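Local coordinates for protein glutathione peroxidase (Schistosoma mansoni, PDB 2WGR) that catalyses the reduction of hydrogen peroxide by glutathione, yielding glutathione disulfide and water, at residues N38-S43 and K131-K136; F117-Q122 and S135-D140. All blocks are in the same frame, centred on the assembly; numbering follows the deposited sequence. Where two conformers were deposited one is given.

Interaction 1 (N38-S43 and K131-K136); sequences NVACKS and KWNFSK. With POP (pyrophosphate 2-), chain B.
With its CG placed between its own backbone N and carbonyl carbon (chi1 60°), Asn38 turns its amide along the backbone of Trp132-Ser135. Asn38 ND2 donates to Trp132 O at 3.1 Å in a nearly straight bond (173°), the acceptor lying in the amide plane, while Asn38 OD1 takes a weak bond from Ser135 N at 3.0 Å. The main chain of Asn38 joins in, its O receiving Phe134 N at 2.8 Å; the backbone and amide of one residue thus hold this loop. Strand 33-39 belongs to the central sheet of the thioredoxin-like fold, and the Trp-Asn-Phe run is bound just where that strand ends, beside Ser43, a residue changed in this structure, whose position is by similarity that of the active-site selenocysteine. The Phe134 ring packs against Val39 and Ala40: Val39 CA sits over one face, 4.2 Å from the ring centroid, and Val39 CG1 comes within 3.6 Å of Phe134 CE1. Ala40 O meets the ring edge, 3.2 Å from Phe134 CZ. Ser43 OG lies in the ring plane at the edge; it is also hydrogen-bonded to Thr46 OG1 and Ala45 N. A water 2.9 Å from Ser43 OG accepts a hydrogen bond from Asn133 ND2, linking the two side chains.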
# COMPACT_ATOMS: atom_id res chain seq x y z
N ASN A 38 2.26 3.31 0.52
CA ASN A 38 1.99 4.55 1.29
C ASN A 38 1.77 5.69 0.32
O ASN A 38 2.52 5.84 -0.60
CB ASN A 38 3.10 4.89 2.30
CG ASN A 38 4.46 5.10 1.67
OD1 ASN A 38 5.03 4.18 1.05
ND2 ASN A 38 5.01 6.33 1.81
N VAL A 39 0.70 6.46 0.54
CA VAL A 39 0.26 7.43 -0.46
C VAL A 39 0.17 8.87 0.10
O VAL A 39 0.22 9.09 1.30
CB VAL A 39 -1.14 7.04 -1.08
CG1 VAL A 39 -1.07 5.67 -1.80
CG2 VAL A 39 -2.25 7.03 -0.04
N ALA A 40 0.06 9.82 -0.82
CA ALA A 40 -0.09 11.24 -0.49
C ALA A 40 -0.78 11.90 -1.66
O ALA A 40 -0.47 11.57 -2.82
CB ALA A 40 1.25 11.88 -0.29
N CYS A 41 -1.67 12.87 -1.37
CA CYS A 41 -2.43 13.58 -2.41
C CYS A 41 -1.70 14.77 -3.02
O CYS A 41 -2.01 15.16 -4.14
CB CYS A 41 -3.76 14.11 -1.85
SG CYS A 41 -4.94 12.84 -1.41
N LYS A 42 -0.74 15.31 -2.29
CA LYS A 42 -0.19 16.64 -2.67
C LYS A 42 1.25 16.52 -3.13
O LYS A 42 2.11 17.29 -2.72
CB LYS A 42 -0.32 17.63 -1.51
CG LYS A 42 -1.77 17.95 -1.18
CD LYS A 42 -1.86 19.03 -0.10
CE LYS A 42 -1.42 20.39 -0.64
NZ LYS A 42 -1.19 21.32 0.52
N SER A 43 1.51 15.52 -3.98
CA SER A 43 2.87 15.33 -4.48
C SER A 43 2.91 15.28 -6.00
O SER A 43 1.91 14.95 -6.64
CB SER A 43 3.51 14.11 -3.85
OG SER A 43 3.48 12.99 -4.70
N LYS A 131 11.48 5.61 2.39
CA LYS A 131 12.27 6.77 1.89
C LYS A 131 11.47 8.00 1.47
O LYS A 131 11.96 9.14 1.61
CB LYS A 131 13.23 6.36 0.77
CG LYS A 131 14.25 5.29 1.14
CD LYS A 131 15.10 5.68 2.38
CE LYS A 131 16.25 4.66 2.57
NZ LYS A 131 15.71 3.32 3.00
N TRP A 132 10.25 7.79 0.93
CA TRP A 132 9.43 8.90 0.46
C TRP A 132 8.00 8.37 0.24
O TRP A 132 7.70 7.21 0.56
CB TRP A 132 10.02 9.54 -0.83
CG TRP A 132 9.58 10.94 -1.02
CD1 TRP A 132 8.80 11.42 -2.03
CD2 TRP A 132 9.79 12.05 -0.12
NE1 TRP A 132 8.54 12.78 -1.82
CE2 TRP A 132 9.13 13.17 -0.66
CE3 TRP A 132 10.48 12.18 1.10
CZ2 TRP A 132 9.12 14.41 -0.02
CZ3 TRP A 132 10.49 13.43 1.74
CH2 TRP A 132 9.81 14.53 1.16
N ASN A 133 7.10 9.24 -0.23
CA ASN A 133 5.76 8.80 -0.64
C ASN A 133 5.84 7.73 -1.73
O ASN A 133 6.76 7.74 -2.55
CB ASN A 133 4.94 9.98 -1.17
CG ASN A 133 4.89 11.14 -0.21
OD1 ASN A 133 4.46 11.00 0.94
ND2 ASN A 133 5.36 12.32 -0.67
N PHE A 134 4.87 6.81 -1.69
CA PHE A 134 4.66 5.80 -2.73
C PHE A 134 5.75 4.72 -2.81
O PHE A 134 6.04 4.22 -3.88
CB PHE A 134 4.39 6.44 -4.12
CG PHE A 134 3.17 7.34 -4.14
CD1 PHE A 134 1.91 6.79 -4.17
CD2 PHE A 134 3.31 8.74 -4.13
CE1 PHE A 134 0.74 7.61 -4.17
CE2 PHE A 134 2.20 9.56 -4.15
CZ PHE A 134 0.89 9.01 -4.16
N SER A 135 6.28 4.30 -1.66
CA SER A 135 7.05 3.06 -1.64
C SER A 135 6.05 1.91 -1.72
O SER A 135 4.90 2.06 -1.32
CB SER A 135 7.80 2.93 -0.32
OG SER A 135 8.66 4.06 -0.20
N LYS A 136 6.50 0.76 -2.21
CA LYS A 136 5.60 -0.39 -2.41
C LYS A 136 6.17 -1.64 -1.78
O LYS A 136 7.38 -1.92 -1.87
CB LYS A 136 5.38 -0.66 -3.91
CG LYS A 136 4.65 0.47 -4.69
CD LYS A 136 5.64 1.47 -5.38
CE LYS A 136 4.81 2.55 -6.07
NZ LYS A 136 5.66 3.71 -6.52
P1 POP B . 14.28 1.38 -0.57
O1 POP B . 14.92 1.65 0.77
O2 POP B . 15.40 1.46 -1.60
O3 POP B . 13.71 -0.03 -0.64
O POP B . 13.14 2.51 -0.75
P2 POP B . 11.94 2.23 0.29
O4 POP B . 11.25 3.46 0.75
O5 POP B . 11.01 1.19 -0.37
O6 POP B . 12.63 1.58 1.47
O HOH W 1 3.20 8.61 1.70
O HOH W 2 4.52 1.08 1.25
O HOH W 3 5.96 11.96 -3.70

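Interaction 2 (F117-Q122 and S135-D140); sequences FLKSRQ and SKFLVD. With POP (pyrophosphate 2-), chain B.
Leu118 rests on the flat of the Phe137 ring: its CB stands 3.9 Å from the ring centroid and only 9° off the normal, a CH-pi contact almost over the middle. Leu118 CD1 continues to 4.0 Å from Phe137 CD2, and Leu118 CD2 reaches 4.2 Å from Val139 CG2. The ring's rim faces the end of the helix. Gln122 O lies at its edge, in plane and 3.9 Å from Phe137 CE1, and this carbonyl is also bonded to Arg148 NH1. Phe137 has CG anti to its carbonyl carbon (chi1 -67°), which sends the ring from the strand to the last turn of helix 113-121. In the thioredoxin-like fold this helix packs on one face of the central sheet, crossing strand 136-139 at 81° with the short axes 10.2 Å apart; Leu138 points away from helix 113-121, and its side chain touches helix 159-166. Leu118 also reaches Ile36 on the neighbouring strand and Pro145 at the sheet edge. Lys119 CG approaches obliquely from the same side of the ring plane as Leu118, 4.3 Å from Phe137 CZ, while Lys119 NZ leads away to bond Val106 O.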
# COMPACT_ATOMS: atom_id res chain seq x y z
N PHE A 117 6.23 -4.46 10.66
CA PHE A 117 6.33 -5.84 10.14
C PHE A 117 6.91 -5.87 8.72
O PHE A 117 7.91 -6.57 8.42
CB PHE A 117 4.94 -6.51 10.21
CG PHE A 117 4.90 -7.88 9.57
CD1 PHE A 117 4.19 -8.07 8.40
CD2 PHE A 117 5.62 -8.95 10.12
CE1 PHE A 117 4.16 -9.32 7.76
CE2 PHE A 117 5.60 -10.21 9.51
CZ PHE A 117 4.85 -10.40 8.32
N LEU A 118 6.32 -5.06 7.84
CA LEU A 118 6.77 -5.02 6.45
C LEU A 118 8.27 -4.69 6.34
O LEU A 118 9.02 -5.34 5.60
CB LEU A 118 5.95 -3.98 5.66
CG LEU A 118 4.47 -4.38 5.41
CD1 LEU A 118 3.74 -3.16 4.81
CD2 LEU A 118 4.35 -5.62 4.47
N LYS A 119 8.69 -3.67 7.09
CA LYS A 119 10.07 -3.23 7.08
C LYS A 119 11.04 -4.26 7.68
O LYS A 119 12.20 -4.36 7.24
CB LYS A 119 10.19 -1.90 7.81
CG LYS A 119 9.50 -0.74 7.09
CD LYS A 119 9.76 0.61 7.78
CE LYS A 119 9.29 0.66 9.23
NZ LYS A 119 9.67 1.99 9.75
N SER A 120 10.58 -5.02 8.67
CA SER A 120 11.42 -6.06 9.25
C SER A 120 11.68 -7.15 8.20
O SER A 120 12.82 -7.61 8.02
CB SER A 120 10.79 -6.64 10.51
OG SER A 120 11.69 -7.53 11.15
N ARG A 121 10.63 -7.52 7.48
CA ARG A 121 10.68 -8.64 6.52
C ARG A 121 11.35 -8.28 5.21
O ARG A 121 11.94 -9.14 4.57
CB ARG A 121 9.26 -9.17 6.23
CG ARG A 121 8.65 -9.94 7.41
CD ARG A 121 9.33 -11.28 7.69
NE ARG A 121 9.13 -12.17 6.55
CZ ARG A 121 8.08 -12.99 6.40
NH1 ARG A 121 7.18 -13.12 7.36
NH2 ARG A 121 7.97 -13.72 5.29
N GLN A 122 11.30 -7.02 4.83
CA GLN A 122 11.92 -6.58 3.58
C GLN A 122 12.70 -5.31 3.88
O GLN A 122 12.12 -4.23 3.95
CB GLN A 122 10.87 -6.34 2.50
CG GLN A 122 10.18 -7.66 2.05
CD GLN A 122 11.11 -8.65 1.36
OE1 GLN A 122 10.92 -9.87 1.47
NE2 GLN A 122 12.11 -8.14 0.68
N SER A 135 6.28 4.30 -1.66
CA SER A 135 7.05 3.06 -1.64
C SER A 135 6.05 1.91 -1.72
O SER A 135 4.90 2.06 -1.32
CB SER A 135 7.80 2.93 -0.32
OG SER A 135 8.66 4.06 -0.20
N LYS A 136 6.50 0.76 -2.21
CA LYS A 136 5.60 -0.39 -2.41
C LYS A 136 6.17 -1.64 -1.78
O LYS A 136 7.38 -1.92 -1.87
CB LYS A 136 5.38 -0.66 -3.91
CG LYS A 136 4.65 0.47 -4.69
CD LYS A 136 5.64 1.47 -5.38
CE LYS A 136 4.81 2.55 -6.07
NZ LYS A 136 5.66 3.71 -6.52
N PHE A 137 5.29 -2.42 -1.16
CA PHE A 137 5.62 -3.78 -0.74
C PHE A 137 4.70 -4.79 -1.44
O PHE A 137 3.50 -4.57 -1.53
CB PHE A 137 5.45 -4.00 0.78
CG PHE A 137 6.44 -3.22 1.61
CD1 PHE A 137 7.61 -3.84 2.08
CD2 PHE A 137 6.19 -1.88 1.92
CE1 PHE A 137 8.52 -3.13 2.85
CE2 PHE A 137 7.11 -1.14 2.66
CZ PHE A 137 8.28 -1.77 3.13
N LEU A 138 5.28 -5.88 -1.91
CA LEU A 138 4.49 -6.97 -2.50
C LEU A 138 4.35 -8.12 -1.48
O LEU A 138 5.35 -8.55 -0.87
CB LEU A 138 5.19 -7.47 -3.76
CG LEU A 138 4.48 -8.48 -4.64
CD1 LEU A 138 3.10 -7.96 -5.08
CD2 LEU A 138 5.39 -8.76 -5.86
N VAL A 139 3.12 -8.64 -1.35
CA VAL A 139 2.80 -9.66 -0.35
C VAL A 139 2.14 -10.83 -1.08
O VAL A 139 1.20 -10.62 -1.89
CB VAL A 139 1.86 -9.04 0.73
CG1 VAL A 139 1.55 -10.03 1.83
CG2 VAL A 139 2.49 -7.78 1.35
N ASP A 140 2.64 -12.04 -0.84
CA ASP A 140 2.12 -13.21 -1.57
C ASP A 140 0.79 -13.75 -1.02
O ASP A 140 0.19 -13.17 -0.08
CB ASP A 140 3.21 -14.31 -1.69
CG ASP A 140 3.52 -15.03 -0.35
OD1 ASP A 140 2.74 -14.96 0.64
OD2 ASP A 140 4.59 -15.72 -0.33
P1 POP B . 14.28 1.38 -0.57
O1 POP B . 14.92 1.65 0.77
O2 POP B . 15.40 1.46 -1.60
O3 POP B . 13.71 -0.03 -0.64
O POP B . 13.14 2.51 -0.75
P2 POP B . 11.94 2.23 0.29
O4 POP B . 11.25 3.46 0.75
O5 POP B . 11.01 1.19 -0.37
O6 POP B . 12.63 1.58 1.47

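Interactions 1 and 2 share Ser135 and Lys136, where the loop of the first runs into strand 136-139 of the second; their centres are about 15 Å apart, and strands 33-39 and 136-139, which they reach, are neighbours in the sheet. Pyrophosphate sits near the junction. Its O4 receives Ser135 OG at 2.8 Å and Lys131 N at 2.7 Å, while Lys131 NZ bonds O1, and Thr125 OG1 and Arg148 NE also bond the ligand. Phe137 of interaction 2 brings CZ to 5.3 Å from pyrophosphate O5, and Arg148 ties Gln122 O to the same anion site. The active-site position inferred by similarity, Ser43, is at the other end of interaction 1: Ser43 OG is 14.6 Å from P2 of the ligand.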